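Local coordinates for putative Scyalone Dehydratase (Novosphingobium aromaticivorans DSM 12444, PDB 3EF8), which is of unknown function but belongs to the SnoaL-like group of the NTF2 superfamily and probably acts as a lyase resembling scytalone dehydratase, at residues F18-H23 / K126-R131. Sequence-based numbering, arbitrary orientation.
Sequences FDYSYH and KRRELR
Tyr20 and Arg128 meet in the buried interior of an NTF2-like fold, where helix 3-25 lies against the curved mixed sheet and strand 122-136 sends a side chain across to it. The touch is a buried cation-pi contact: Arg128 NH1 sits over one face of the phenol ring, toward its rim, 3.4 Å from Tyr20 CE1. The guanidinium arrives edge first, its plane 84° from that of the ring, and Arg128 CZ stands 4.9 Å from the ring centroid. With chi1 at 174°, CG trans to the backbone N, the Tyr20 ring extends from the helix to present a face to Arg128; from the other side the Arg128 chain bends at chi3 (78°), which turns NH1 onto the ring face. An alanine in place of Tyr20 would probably leave NH1 without its aromatic cover and open a gap between helix and strand.

One shell out, Asp114 forms a salt bridge with Arg128 NH2 and Tyr112 adds a second cation-pi contact, which would balance the buried charge and limit the turning of the guanidinium. Tyr20 OH makes a weak hydrogen bond to Tyr56 OH. A water bridges the two segments loosely beside the ring: it lies at the guanidinium edge, accepts from Arg128 NH1 at 3.1 Å and donates a weak bond to Ser21 OG, 3.5 Å away.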
ATOM      1  N   PHE A  18      -9.910   5.674  -2.259  1.00  7.57           N
ATOM      2  CA  PHE A  18      -8.924   6.502  -1.582  1.00  6.56           C
ATOM      3  C   PHE A  18      -9.555   7.740  -1.036  1.00  6.44           C
ATOM      4  O   PHE A  18      -9.233   8.199   0.081  1.00  8.20           O
ATOM      5  CB  PHE A  18      -7.768   6.864  -2.497  1.00  5.73           C
ATOM      6  CG  PHE A  18      -7.025   5.673  -3.059  1.00  6.43           C
ATOM      7  CD1 PHE A  18      -6.983   4.455  -2.377  1.00  6.66           C
ATOM      8  CD2 PHE A  18      -6.353   5.775  -4.265  1.00  6.03           C
ATOM      9  CE1 PHE A  18      -6.291   3.340  -2.912  1.00  7.34           C
ATOM     10  CE2 PHE A  18      -5.657   4.704  -4.789  1.00  7.25           C
ATOM     11  CZ  PHE A  18      -5.639   3.482  -4.134  1.00  8.06           C
ATOM     12  N   ASP A  19     -10.469   8.333  -1.781  1.00  7.96           N
ATOM     13  CA  ASP A  19     -11.204   9.482  -1.258  1.00  7.99           C
ATOM     14  C   ASP A  19     -11.968   9.097  -0.017  1.00  8.70           C
ATOM     15  O   ASP A  19     -12.049   9.838   0.975  1.00  9.18           O
ATOM     16  CB  ASP A  19     -12.224   9.994  -2.283  1.00 10.65           C
ATOM     17  CG  ASP A  19     -11.588  10.740  -3.447  1.00 14.65           C
ATOM     18  OD1 ASP A  19     -10.416  11.198  -3.392  1.00 12.98           O
ATOM     19  OD2 ASP A  19     -12.302  10.904  -4.477  1.00 14.89           O
ATOM     20  N   TYR A  20     -12.551   7.901  -0.020  1.00  8.89           N
ATOM     21  CA  TYR A  20     -13.242   7.391   1.163  1.00  8.24           C
ATOM     22  C   TYR A  20     -12.343   7.328   2.402  1.00  7.96           C
ATOM     23  O   TYR A  20     -12.648   7.863   3.462  1.00  9.02           O
ATOM     24  CB  TYR A  20     -13.892   6.002   0.902  1.00  8.84           C
ATOM     25  CG  TYR A  20     -14.497   5.341   2.117  1.00 11.36           C
ATOM     26  CD1 TYR A  20     -13.711   4.622   2.976  1.00 12.53           C
ATOM     27  CD2 TYR A  20     -15.843   5.454   2.405  1.00 18.36           C
ATOM     28  CE1 TYR A  20     -14.226   4.000   4.128  1.00 19.10           C
ATOM     29  CE2 TYR A  20     -16.363   4.831   3.560  1.00 19.41           C
ATOM     30  CZ  TYR A  20     -15.534   4.119   4.389  1.00 23.92           C
ATOM     31  OH  TYR A  20     -16.000   3.509   5.557  1.00 31.86           O
ATOM     32  N   SER A  21     -11.171   6.730   2.229  1.00  7.55           N
ATOM     33  CA  SER A  21     -10.222   6.562   3.340  1.00  5.97           C
ATOM     34  C   SER A  21      -9.707   7.909   3.819  1.00  8.13           C
ATOM     35  O   SER A  21      -9.519   8.111   5.022  1.00  8.36           O
ATOM     36  CB  SER A  21      -9.082   5.676   2.930  1.00  6.52           C
ATOM     37  OG  SER A  21      -9.533   4.356   2.935  1.00  9.01           O
ATOM     38  N   TYR A  22      -9.518   8.816   2.877  1.00  6.59           N
ATOM     39  CA  TYR A  22      -9.099  10.202   3.214  1.00  8.05           C
ATOM     40  C   TYR A  22     -10.147  10.904   4.066  1.00  9.25           C
ATOM     41  O   TYR A  22      -9.870  11.427   5.145  1.00  9.21           O
ATOM     42  CB  TYR A  22      -8.797  11.029   1.972  1.00  8.20           C
ATOM     43  CG  TYR A  22      -8.372  12.467   2.276  1.00  8.40           C
ATOM     44  CD1 TYR A  22      -7.138  12.742   2.845  1.00  9.49           C
ATOM     45  CD2 TYR A  22      -9.215  13.535   1.991  1.00  9.45           C
ATOM     46  CE1 TYR A  22      -6.773  14.021   3.152  1.00  9.23           C
ATOM     47  CE2 TYR A  22      -8.871  14.809   2.314  1.00  9.31           C
ATOM     48  CZ  TYR A  22      -7.639  15.068   2.852  1.00  8.06           C
ATOM     49  OH  TYR A  22      -7.279  16.400   3.130  1.00 11.77           O
ATOM     50  N   HIS A  23     -11.374  10.921   3.569  1.00  9.12           N
ATOM     51  CA  HIS A  23     -12.432  11.559   4.324  1.00  9.16           C
ATOM     52  C   HIS A  23     -12.729  10.913   5.679  1.00 10.39           C
ATOM     53  O   HIS A  23     -13.125  11.543   6.635  1.00 11.40           O
ATOM     54  CB  HIS A  23     -13.697  11.687   3.452  1.00 10.32           C
ATOM     55  CG  HIS A  23     -13.524  12.693   2.367  1.00 13.94           C
ATOM     56  ND1 HIS A  23     -13.207  14.011   2.636  1.00 14.16           N
ATOM     57  CD2 HIS A  23     -13.557  12.578   1.022  1.00 19.38           C
ATOM     58  CE1 HIS A  23     -13.072  14.669   1.501  1.00 20.76           C
ATOM     59  NE2 HIS A  23     -13.272  13.823   0.505  1.00 22.49           N
ATOM     60  N   LYS A 126     -22.099   0.021  -3.219  1.00 12.77           N
ATOM     61  CA  LYS A 126     -23.414  -0.627  -3.026  1.00 13.03           C
ATOM     62  C   LYS A 126     -23.358  -1.640  -1.887  1.00 12.56           C
ATOM     63  O   LYS A 126     -24.270  -1.773  -1.099  1.00 13.45           O
ATOM     64  CB  LYS A 126     -23.922  -1.267  -4.314  1.00 13.09           C
ATOM     65  CG  LYS A 126     -25.323  -1.865  -4.138  1.00 20.50           C
ATOM     66  CD  LYS A 126     -26.142  -1.662  -5.401  1.00 25.00           C
ATOM     67  CE  LYS A 126     -27.580  -2.204  -5.272  1.00 28.79           C
ATOM     68  NZ  LYS A 126     -27.604  -3.660  -5.141  1.00 30.45           N
ATOM     69  N   ARG A 127     -22.239  -2.363  -1.778  1.00 11.41           N
ATOM     70  CA  ARG A 127     -21.999  -3.242  -0.655  1.00 11.95           C
ATOM     71  C   ARG A 127     -20.533  -3.186  -0.259  1.00 11.37           C
ATOM     72  O   ARG A 127     -19.672  -3.138  -1.120  1.00 12.32           O
ATOM     73  CB  ARG A 127     -22.356  -4.712  -0.962  1.00 13.76           C
ATOM     74  CG  ARG A 127     -22.171  -5.594   0.259  1.00 18.71           C
ATOM     75  CD  ARG A 127     -22.796  -7.009   0.088  1.00 22.06           C
ATOM     76  NE  ARG A 127     -22.269  -7.939   1.097  1.00 25.26           N
ATOM     77  CZ  ARG A 127     -22.813  -8.090   2.298  1.00 27.04           C
ATOM     78  NH1 ARG A 127     -23.886  -7.378   2.616  1.00 37.59           N
ATOM     79  NH2 ARG A 127     -22.295  -8.920   3.179  1.00 26.91           N
ATOM     80  N   ARG A 128     -20.277  -3.158   1.048  1.00 11.84           N
ATOM     81  CA  ARG A 128     -18.937  -3.389   1.608  1.00  9.99           C
ATOM     82  C   ARG A 128     -19.009  -4.448   2.667  1.00 13.15           C
ATOM     83  O   ARG A 128     -19.812  -4.338   3.616  1.00 14.36           O
ATOM     84  CB  ARG A 128     -18.321  -2.155   2.262  1.00 11.40           C
ATOM     85  CG  ARG A 128     -18.258  -0.949   1.439  1.00 11.71           C
ATOM     86  CD  ARG A 128     -17.141  -0.038   1.914  1.00 12.80           C
ATOM     87  NE  ARG A 128     -15.842  -0.536   1.440  1.00 10.90           N
ATOM     88  CZ  ARG A 128     -14.711   0.139   1.464  1.00 13.97           C
ATOM     89  NH1 ARG A 128     -14.631   1.300   2.091  1.00 13.15           N
ATOM     90  NH2 ARG A 128     -13.668  -0.351   0.849  1.00 11.15           N
ATOM     91  N   GLU A 129     -18.144  -5.436   2.562  1.00 10.11           N
ATOM     92  CA  GLU A 129     -18.030  -6.464   3.548  1.00 11.42           C
ATOM     93  C   GLU A 129     -16.586  -6.485   4.024  1.00 13.31           C
ATOM     94  O   GLU A 129     -15.663  -6.736   3.250  1.00 12.13           O
ATOM     95  CB  GLU A 129     -18.420  -7.818   2.996  1.00 13.25           C
ATOM     96  CG  GLU A 129     -18.193  -8.945   3.951  1.00 14.01           C
ATOM     97  CD  GLU A 129     -18.643 -10.270   3.401  1.00 19.74           C
ATOM     98  OE1 GLU A 129     -19.790 -10.363   2.902  1.00 24.24           O
ATOM     99  OE2 GLU A 129     -17.883 -11.221   3.520  1.00 22.76           O
ATOM    100  N   LEU A 130     -16.367  -6.168   5.291  1.00 10.05           N
ATOM    101  CA  LEU A 130     -15.044  -6.244   5.896  1.00  8.31           C
ATOM    102  C   LEU A 130     -14.830  -7.585   6.466  1.00 10.57           C
ATOM    103  O   LEU A 130     -15.671  -8.070   7.273  1.00 11.96           O
ATOM    104  CB  LEU A 130     -14.881  -5.222   7.004  1.00 10.09           C
ATOM    105  CG  LEU A 130     -13.579  -5.287   7.756  1.00  9.85           C
ATOM    106  CD1 LEU A 130     -12.378  -4.843   6.910  1.00 11.32           C
ATOM    107  CD2 LEU A 130     -13.673  -4.413   9.023  1.00 14.17           C
ATOM    108  N   ARG A 131     -13.723  -8.223   6.085  1.00  8.90           N
ATOM    109  CA  ARG A 131     -13.284  -9.482   6.678  1.00  7.93           C
ATOM    110  C   ARG A 131     -12.008  -9.168   7.449  1.00  8.87           C
ATOM    111  O   ARG A 131     -11.120  -8.513   6.949  1.00  9.78           O
ATOM    112  CB  ARG A 131     -13.072 -10.573   5.633  1.00  9.00           C
ATOM    113  CG  ARG A 131     -14.345 -10.866   4.860  1.00  8.81           C
ATOM    114  CD  ARG A 131     -14.154 -12.005   3.881  1.00 10.56           C
ATOM    115  NE  ARG A 131     -15.345 -12.148   3.063  1.00 12.99           N
ATOM    116  CZ  ARG A 131     -15.419 -12.877   1.956  1.00 13.11           C
ATOM    117  NH1 ARG A 131     -14.367 -13.570   1.531  1.00 14.55           N
ATOM    118  NH2 ARG A 131     -16.551 -12.915   1.285  1.00 17.45           N
TER
HETATM  119  O   HOH W   1     -11.805   2.333   1.219  1.00 14.92           O